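Local structure of DUF4783 domain-containing protein (Bacteroides fragilis, 4OUQ) at residues V9-K14 / Q18-Y23; R22-K27 / Q42-T47. The protein is of unknown function but belongs to the DUF4783 family, whose members are related to the NTF2-like proteins, and is made with a signal sequence. One frame throughout, in Å; residues are numbered along the deposited sequence.

Contact 1: V9-K14 / Q18-Y23; sequences VVAFKK and QELNRY
E19 meets three residues of helix 6-14 with successive parts of its side chain. Its CB lies 3.8 Å from CB of A11, at the closest approach of the two backbones. CG stands beside the backbone N of E19 (chi1 -76°), and from there the chain runs extended to the carboxylate. At the tip both oxygens face the end of K14. OE2 takes a hydrogen bond from NZ of K14 at 2.8 Å, as part of a salt bridge. NZ comes in on the syn side of OE2, 21° out of the carboxylate plane. OE1 lies 3.2 Å from CE of K14, with CG1 of V10 farther off. The K14 chain bends at its third torsion (chi3 -72°) and crosses the E19 chain at about a right angle.

The inner half of the contact is apolar. CG of L20 packs on CB of A11 at 3.8 Å, and CD2 of L20 also touches that methyl. CD1 of L20 lies over one face of the F12 ring, 4.2 Å from its centroid, in a CH-pi contact offset toward the rim. The ring of F12 also meets that of F60 from strand 57-67. L20 itself rests on L48 and F52 of helix 41-54.

This is a short helical hairpin at the N terminus. A11 gives the second helix a small side chain to approach, while N16 in the connection bonds to the backbone N of E19 through its OD1. The hairpin is thus two-sided. L20 and F12 are buried and meet each other through apolar contacts, and the single charge pair sits on the outer side, where K14 is exposed and solvent would probably weaken its pull.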
ATOM      1  N   VAL A   9       3.937   6.100   3.652  1.00 12.48           N
ATOM      2  CA  VAL A   9       2.993   7.209   3.437  1.00 13.00           C
ATOM      3  C   VAL A   9       3.581   8.147   2.373  1.00 14.64           C
ATOM      4  O   VAL A   9       2.897   8.568   1.477  1.00 14.68           O
ATOM      5  CB  VAL A   9       2.745   7.971   4.733  1.00 14.16           C
ATOM      6  CG1 VAL A   9       1.867   9.192   4.453  1.00 14.83           C
ATOM      7  CG2 VAL A   9       2.085   7.086   5.768  1.00 13.44           C
ATOM      8  N   VAL A  10       4.871   8.426   2.460  1.00 14.93           N
ATOM      9  CA  VAL A  10       5.563   9.274   1.474  1.00 15.45           C
ATOM     10  C   VAL A  10       5.498   8.660   0.105  1.00 16.17           C
ATOM     11  O   VAL A  10       5.216   9.332  -0.879  1.00 17.87           O
ATOM     12  CB  VAL A  10       7.039   9.546   1.907  1.00 19.25           C
ATOM     13  CG1 VAL A  10       7.793  10.258   0.797  1.00 20.35           C
ATOM     14  CG2 VAL A  10       7.065  10.315   3.249  1.00 21.38           C
ATOM     15  N   ALA A  11       5.728   7.350   0.027  1.00 12.46           N
ATOM     16  CA  ALA A  11       5.679   6.679  -1.277  1.00 13.36           C
ATOM     17  C   ALA A  11       4.282   6.735  -1.902  1.00 13.14           C
ATOM     18  O   ALA A  11       4.144   7.032  -3.084  1.00 14.85           O
ATOM     19  CB  ALA A  11       6.165   5.245  -1.135  1.00 12.96           C
ATOM     20  N   PHE A  12       3.267   6.512  -1.121  1.00 11.81           N
ATOM     21  CA  PHE A  12       1.881   6.610  -1.642  1.00 14.04           C
ATOM     22  C   PHE A  12       1.561   8.029  -2.071  1.00 14.66           C
ATOM     23  O   PHE A  12       0.948   8.227  -3.113  1.00 15.74           O
ATOM     24  CB  PHE A  12       0.877   6.140  -0.625  1.00 16.26           C
ATOM     25  CG  PHE A  12       0.633   4.634  -0.639  1.00 12.16           C
ATOM     26  CD1 PHE A  12      -0.038   4.002  -1.732  1.00 16.10           C
ATOM     27  CD2 PHE A  12       0.935   3.881   0.435  1.00 17.48           C
ATOM     28  CE1 PHE A  12      -0.224   2.618  -1.732  1.00 15.67           C
ATOM     29  CE2 PHE A  12       0.679   2.489   0.460  1.00 18.15           C
ATOM     30  CZ  PHE A  12       0.157   1.882  -0.632  1.00 16.96           C
ATOM     31  N   LYS A  13       1.992   9.023  -1.306  1.00 13.74           N
ATOM     32  CA  LYS A  13       1.728  10.415  -1.647  1.00 13.75           C
ATOM     33  C   LYS A  13       2.298  10.813  -3.045  1.00 18.69           C
ATOM     34  O   LYS A  13       1.750  11.721  -3.750  1.00 19.14           O
ATOM     35  CB  LYS A  13       2.331  11.330  -0.573  1.00 16.37           C
ATOM     36  CG  LYS A  13       1.508  11.463   0.706  1.00 17.29           C
ATOM     37  CD  LYS A  13       2.253  12.266   1.775  1.00 23.69           C
ATOM     38  CE  LYS A  13       1.362  12.541   2.973  1.00 24.33           C
ATOM     39  NZ  LYS A  13       0.339  13.567   2.650  1.00 27.43           N
ATOM     40  N   LYS A  14       3.391  10.156  -3.452  1.00 17.16           N
ATOM     41  CA  LYS A  14       4.041  10.397  -4.760  1.00 21.12           C
ATOM     42  C   LYS A  14       3.668   9.378  -5.854  1.00 18.53           C
ATOM     43  O   LYS A  14       4.076   9.531  -7.028  1.00 20.92           O
ATOM     44  CB  LYS A  14       5.544  10.371  -4.562  1.00 21.46           C
ATOM     45  CG  LYS A  14       6.018  11.378  -3.560  1.00 23.90           C
ATOM     46  CD  LYS A  14       7.508  11.559  -3.596  1.00 32.36           C
ATOM     47  CE  LYS A  14       8.230  10.363  -3.032  1.00 28.03           C
ATOM     48  NZ  LYS A  14       9.648  10.744  -2.936  1.00 28.45           N
ATOM     49  N   GLN A  18       8.730   2.175  -6.388  1.00 18.37           N
ATOM     50  CA  GLN A  18      10.084   1.822  -6.144  1.00 18.40           C
ATOM     51  C   GLN A  18      10.396   2.096  -4.659  1.00 16.07           C
ATOM     52  O   GLN A  18      11.045   1.303  -4.036  1.00 19.54           O
ATOM     53  CB  GLN A  18      11.040   2.646  -7.073  1.00 19.89           C
ATOM     54  CG  GLN A  18      12.486   2.219  -6.995  1.00 25.98           C
ATOM     55  CD  GLN A  18      13.186   2.666  -5.718  1.00 28.80           C
ATOM     56  OE1 GLN A  18      12.873   3.712  -5.176  1.00 29.52           O
ATOM     57  NE2 GLN A  18      14.132   1.861  -5.237  1.00 31.20           N
ATOM     58  N   GLU A  19       9.875   3.207  -4.132  1.00 16.43           N
ATOM     59  CA  GLU A  19      10.080   3.529  -2.732  1.00 16.47           C
ATOM     60  C   GLU A  19       9.286   2.582  -1.852  1.00 15.85           C
ATOM     61  O   GLU A  19       9.659   2.363  -0.717  1.00 19.18           O
ATOM     62  CB  GLU A  19       9.706   4.993  -2.414  1.00 16.50           C
ATOM     63  CG  GLU A  19      10.719   6.010  -2.868  1.00 20.95           C
ATOM     64  CD  GLU A  19      10.360   7.439  -2.477  1.00 24.72           C
ATOM     65  OE1 GLU A  19       9.361   7.683  -1.786  1.00 22.21           O
ATOM     66  OE2 GLU A  19      11.101   8.338  -2.905  1.00 31.81           O
ATOM     67  N   LEU A  20       8.151   2.098  -2.320  1.00 16.80           N
ATOM     68  CA  LEU A  20       7.377   1.099  -1.526  1.00 18.27           C
ATOM     69  C   LEU A  20       8.103  -0.187  -1.426  1.00 20.11           C
ATOM     70  O   LEU A  20       7.892  -0.939  -0.488  1.00 21.45           O
ATOM     71  CB  LEU A  20       6.010   0.791  -2.125  1.00 19.63           C
ATOM     72  CG  LEU A  20       4.887   1.709  -1.838  1.00 21.53           C
ATOM     73  CD1 LEU A  20       3.620   1.295  -2.537  1.00 20.71           C
ATOM     74  CD2 LEU A  20       4.613   1.765  -0.305  1.00 20.52           C
ATOM     75  N   ASN A  21       8.917  -0.492  -2.415  1.00 19.11           N
ATOM     76  CA  ASN A  21       9.513  -1.814  -2.504  1.00 23.23           C
ATOM     77  C   ASN A  21      10.246  -2.267  -1.259  1.00 24.77           C
ATOM     78  O   ASN A  21      10.048  -3.393  -0.833  1.00 23.00           O
ATOM     79  CB  ASN A  21      10.389  -1.938  -3.734  1.00 31.05           C
ATOM     80  CG  ASN A  21      10.945  -3.357  -3.913  1.00 40.05           C
ATOM     81  OD1 ASN A  21      12.134  -3.580  -3.760  1.00 42.80           O
ATOM     82  ND2 ASN A  21      10.063  -4.323  -4.165  1.00 40.73           N
ATOM     83  N   ARG A  22      11.019  -1.368  -0.600  1.00 25.35           N
ATOM     84  CA  ARG A  22      11.767  -1.755   0.594  0.50 28.73           C
ATOM     85  C   ARG A  22      10.862  -2.044   1.798  1.00 23.77           C
ATOM     86  O   ARG A  22      11.326  -2.600   2.781  1.00 26.77           O
ATOM     87  CB  ARG A  22      12.828  -0.702   0.999  0.50 32.67           C
ATOM     88  CG  ARG A  22      12.257   0.621   1.516  0.50 30.09           C
ATOM     89  CD  ARG A  22      13.365   1.573   2.004  0.50 31.25           C
ATOM     90  NE  ARG A  22      14.153   2.104   0.894  0.50 32.61           N
ATOM     91  CZ  ARG A  22      13.696   2.967  -0.006  0.50 32.63           C
ATOM     92  NH1 ARG A  22      12.419   3.385   0.020  0.50 26.56           N
ATOM     93  NH2 ARG A  22      14.487   3.363  -0.965  0.50 37.53           N
ATOM     94  N   TYR A  23       9.586  -1.678   1.703  1.00 19.55           N
ATOM     95  CA  TYR A  23       8.641  -1.905   2.781  1.00 19.74           C
ATOM     96  C   TYR A  23       7.719  -3.102   2.512  1.00 19.27           C
ATOM     97  O   TYR A  23       6.867  -3.386   3.312  1.00 19.33           O
ATOM     98  CB  TYR A  23       7.800  -0.640   3.035  1.00 15.15           C
ATOM     99  CG  TYR A  23       8.653   0.546   3.365  1.00 15.99           C
ATOM    100  CD1 TYR A  23       9.169   0.691   4.608  1.00 19.35           C
ATOM    101  CD2 TYR A  23       8.789   1.589   2.475  1.00 17.62           C
ATOM    102  CE1 TYR A  23       9.998   1.743   4.913  1.00 21.23           C
ATOM    103  CE2 TYR A  23       9.578   2.679   2.769  1.00 20.68           C
ATOM    104  CZ  TYR A  23      10.148   2.765   3.997  1.00 22.47           C
ATOM    105  OH  TYR A  23      10.917   3.839   4.335  1.00 29.21           O
TER

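Contact 2: R22-K27 / Q42-T47; sequences RYLGEK and QAAEGT
L24 reaches helix 41-54 through one methyl group. Its CD1 lies 4.0 Å from the backbone N of E45 and 4.1 Å from CB of E45. The same methyl is 4.2 Å from CB of A44. It therefore rests against the helix backbone where A44 passes into E45, and no hydrogen bond crosses the contact. The CG of L24 is anti to its own carbonyl carbon (chi1 -62°), and CD1 is anti to CA (chi2 169°), which carries this methyl to the helix. Even so, the backbones stay well apart, with the CA atoms of L24 and E45 7.9 Å from each other.

Only the base of E45 takes part. Its CG is anti to the backbone N (chi1 -179°), and the chain then bends, leading the carboxylate away from L24. OE2 of E45 is hydrogen-bonded to OG of S17, at the start of helix 17-21.

The setting is a helix packed on a mixed sheet, consistent with the NTF2-like clan to which the family belongs. L24 sits on the short strand 24-25, just before the chain turns a corner at E26 and K27 and enters strand 28-32.

Further out, G25 and Y23 are hydrogen-bonded through their backbones to I100, which joins the strand that carries L24 to strand 97-107. On the helix side, A44 also packs on V28 and V39, one from each of the strands 28-32 and 35-40. Near the start of the helix, OD1 of D40 accepts a hydrogen bond from the backbone N of A43.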
ATOM      1  N   ARG A  22      11.019  -1.368  -0.600  1.00 25.35           N
ATOM      2  CA  ARG A  22      11.767  -1.755   0.594  0.50 28.73           C
ATOM      3  C   ARG A  22      10.862  -2.044   1.798  1.00 23.77           C
ATOM      4  O   ARG A  22      11.326  -2.600   2.781  1.00 26.77           O
ATOM      5  CB  ARG A  22      12.828  -0.702   0.999  0.50 32.67           C
ATOM      6  CG  ARG A  22      12.257   0.621   1.516  0.50 30.09           C
ATOM      7  CD  ARG A  22      13.365   1.573   2.004  0.50 31.25           C
ATOM      8  NE  ARG A  22      14.153   2.104   0.894  0.50 32.61           N
ATOM      9  CZ  ARG A  22      13.696   2.967  -0.006  0.50 32.63           C
ATOM     10  NH1 ARG A  22      12.419   3.385   0.020  0.50 26.56           N
ATOM     11  NH2 ARG A  22      14.487   3.363  -0.965  0.50 37.53           N
ATOM     12  N   TYR A  23       9.586  -1.678   1.703  1.00 19.55           N
ATOM     13  CA  TYR A  23       8.641  -1.905   2.781  1.00 19.74           C
ATOM     14  C   TYR A  23       7.719  -3.102   2.512  1.00 19.27           C
ATOM     15  O   TYR A  23       6.867  -3.386   3.312  1.00 19.33           O
ATOM     16  CB  TYR A  23       7.800  -0.640   3.035  1.00 15.15           C
ATOM     17  CG  TYR A  23       8.653   0.546   3.365  1.00 15.99           C
ATOM     18  CD1 TYR A  23       9.169   0.691   4.608  1.00 19.35           C
ATOM     19  CD2 TYR A  23       8.789   1.589   2.475  1.00 17.62           C
ATOM     20  CE1 TYR A  23       9.998   1.743   4.913  1.00 21.23           C
ATOM     21  CE2 TYR A  23       9.578   2.679   2.769  1.00 20.68           C
ATOM     22  CZ  TYR A  23      10.148   2.765   3.997  1.00 22.47           C
ATOM     23  OH  TYR A  23      10.917   3.839   4.335  1.00 29.21           O
ATOM     24  N   LEU A  24       7.861  -3.731   1.324  1.00 18.86           N
ATOM     25  CA  LEU A  24       7.032  -4.916   0.999  1.00 17.36           C
ATOM     26  C   LEU A  24       7.609  -6.164   1.592  1.00 18.60           C
ATOM     27  O   LEU A  24       8.831  -6.398   1.542  1.00 20.40           O
ATOM     28  CB  LEU A  24       6.875  -5.074  -0.513  1.00 16.89           C
ATOM     29  CG  LEU A  24       6.178  -3.929  -1.223  1.00 15.14           C
ATOM     30  CD1 LEU A  24       6.266  -3.997  -2.728  1.00 17.40           C
ATOM     31  CD2 LEU A  24       4.723  -3.859  -0.818  1.00 15.69           C
ATOM     32  N   GLY A  25       6.752  -6.970   2.232  1.00 18.67           N
ATOM     33  CA  GLY A  25       7.112  -8.245   2.675  1.00 20.58           C
ATOM     34  C   GLY A  25       7.374  -9.200   1.520  1.00 21.10           C
ATOM     35  O   GLY A  25       7.105  -8.901   0.372  1.00 21.22           O
ATOM     36  N   GLU A  26       7.850 -10.384   1.849  1.00 22.87           N
ATOM     37  CA  GLU A  26       8.214 -11.330   0.811  1.00 26.10           C
ATOM     38  C   GLU A  26       6.979 -11.948   0.134  1.00 25.71           C
ATOM     39  O   GLU A  26       7.057 -12.388  -1.010  1.00 27.03           O
ATOM     40  CB  GLU A  26       9.202 -12.357   1.327  1.00 31.22           C
ATOM     41  CG  GLU A  26      10.603 -11.744   1.528  1.00 35.09           C
ATOM     42  CD  GLU A  26      11.226 -11.270   0.212  1.00 41.82           C
ATOM     43  OE1 GLU A  26      11.459 -12.102  -0.649  1.00 52.50           O
ATOM     44  OE2 GLU A  26      11.474 -10.079   0.040  1.00 42.46           O
ATOM     45  N   LYS A  27       5.837 -11.931   0.837  1.00 23.88           N
ATOM     46  CA  LYS A  27       4.548 -12.322   0.274  1.00 22.20           C
ATOM     47  C   LYS A  27       3.505 -11.261   0.615  1.00 22.08           C
ATOM     48  O   LYS A  27       3.349 -10.859   1.807  1.00 22.26           O
ATOM     49  CB  LYS A  27       4.086 -13.665   0.847  1.00 26.20           C
ATOM     50  CG  LYS A  27       2.816 -14.188   0.199  1.00 29.22           C
ATOM     51  CD  LYS A  27       2.419 -15.525   0.804  1.00 36.52           C
ATOM     52  CE  LYS A  27       1.367 -16.204  -0.043  1.00 41.59           C
ATOM     53  NZ  LYS A  27       0.945 -17.497   0.530  1.00 43.41           N
ATOM     54  N   GLN A  42       8.397  -8.945  -5.687  1.00 26.70           N
ATOM     55  CA  GLN A  42       8.677  -8.349  -6.999  1.00 27.19           C
ATOM     56  C   GLN A  42       7.394  -8.229  -7.822  1.00 22.47           C
ATOM     57  O   GLN A  42       7.106  -7.152  -8.415  1.00 23.99           O
ATOM     58  CB  GLN A  42       9.750  -9.156  -7.723  1.00 33.59           C
ATOM     59  CG  GLN A  42      11.096  -9.208  -6.965  1.00 36.60           C
ATOM     60  CD  GLN A  42      11.280 -10.442  -6.010  1.00 40.34           C
ATOM     61  OE1 GLN A  42      10.315 -10.983  -5.396  1.00 32.30           O
ATOM     62  NE2 GLN A  42      12.528 -10.869  -5.879  1.00 53.51           N
ATOM     63  N   ALA A  43       6.564  -9.283  -7.795  1.00 24.45           N
ATOM     64  CA  ALA A  43       5.276  -9.232  -8.453  1.00 23.36           C
ATOM     65  C   ALA A  43       4.351  -8.098  -7.888  1.00 20.91           C
ATOM     66  O   ALA A  43       3.748  -7.347  -8.633  1.00 22.94           O
ATOM     67  CB  ALA A  43       4.592 -10.576  -8.392  1.00 22.29           C
ATOM     68  N   ALA A  44       4.335  -7.901  -6.555  1.00 20.07           N
ATOM     69  CA  ALA A  44       3.583  -6.796  -5.957  1.00 18.65           C
ATOM     70  C   ALA A  44       4.079  -5.466  -6.404  1.00 15.72           C
ATOM     71  O   ALA A  44       3.305  -4.579  -6.679  1.00 15.50           O
ATOM     72  CB  ALA A  44       3.677  -6.871  -4.438  1.00 17.45           C
ATOM     73  N   GLU A  45       5.408  -5.275  -6.384  1.00 16.94           N
ATOM     74  CA  GLU A  45       5.983  -3.967  -6.741  1.00 17.61           C
ATOM     75  C   GLU A  45       5.560  -3.601  -8.184  1.00 16.73           C
ATOM     76  O   GLU A  45       5.259  -2.423  -8.450  1.00 16.55           O
ATOM     77  CB  GLU A  45       7.487  -3.956  -6.633  1.00 22.84           C
ATOM     78  CG  GLU A  45       8.101  -2.577  -6.977  1.00 24.09           C
ATOM     79  CD  GLU A  45       8.287  -2.376  -8.486  1.00 29.67           C
ATOM     80  OE1 GLU A  45       8.600  -3.361  -9.163  1.00 25.91           O
ATOM     81  OE2 GLU A  45       8.122  -1.232  -9.009  1.00 27.05           O
ATOM     82  N   GLY A  46       5.569  -4.599  -9.084  1.00 16.39           N
ATOM     83  CA  GLY A  46       5.177  -4.364 -10.516  1.00 15.47           C
ATOM     84  C   GLY A  46       3.698  -4.023 -10.645  1.00 15.24           C
ATOM     85  O   GLY A  46       3.308  -3.109 -11.353  1.00 15.80           O
ATOM     86  N   THR A  47       2.868  -4.728  -9.911  1.00 14.51           N
ATOM     87  CA  THR A  47       1.451  -4.451  -9.929  1.00 14.25           C
ATOM     88  C   THR A  47       1.143  -3.020  -9.420  1.00 13.15           C
ATOM     89  O   THR A  47       0.262  -2.320  -9.939  1.00 14.44           O
ATOM     90  CB  THR A  47       0.662  -5.518  -9.114  1.00 16.31           C
ATOM     91  OG1 THR A  47       0.872  -6.814  -9.692  1.00 20.16           O
ATOM     92  CG2 THR A  47      -0.788  -5.172  -9.130  1.00 16.47           C
TER

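From the N terminus, helix 6-14 comes first and contact 1 closes at once: a tight turn brings helix 17-21 back against it. The chain then leaves through R22 and Y23, which the two segments 18-23 and 22-27 share, into strand 24-25. Contact 2 closes later, after strands 28-32 and 35-40 have been laid down and helix 41-54 has begun. The two loops thus follow each other along the chain, overlapping at these shared residues, and neither encloses the other. Their centres are 11 Å apart. They also touch, with ND2 of N21 3.6 Å from CB of E45. Contact 1 pairs the two N-terminal helices; contact 2 sets strand 24-25, bonded to strand 97-107, against helix 41-54.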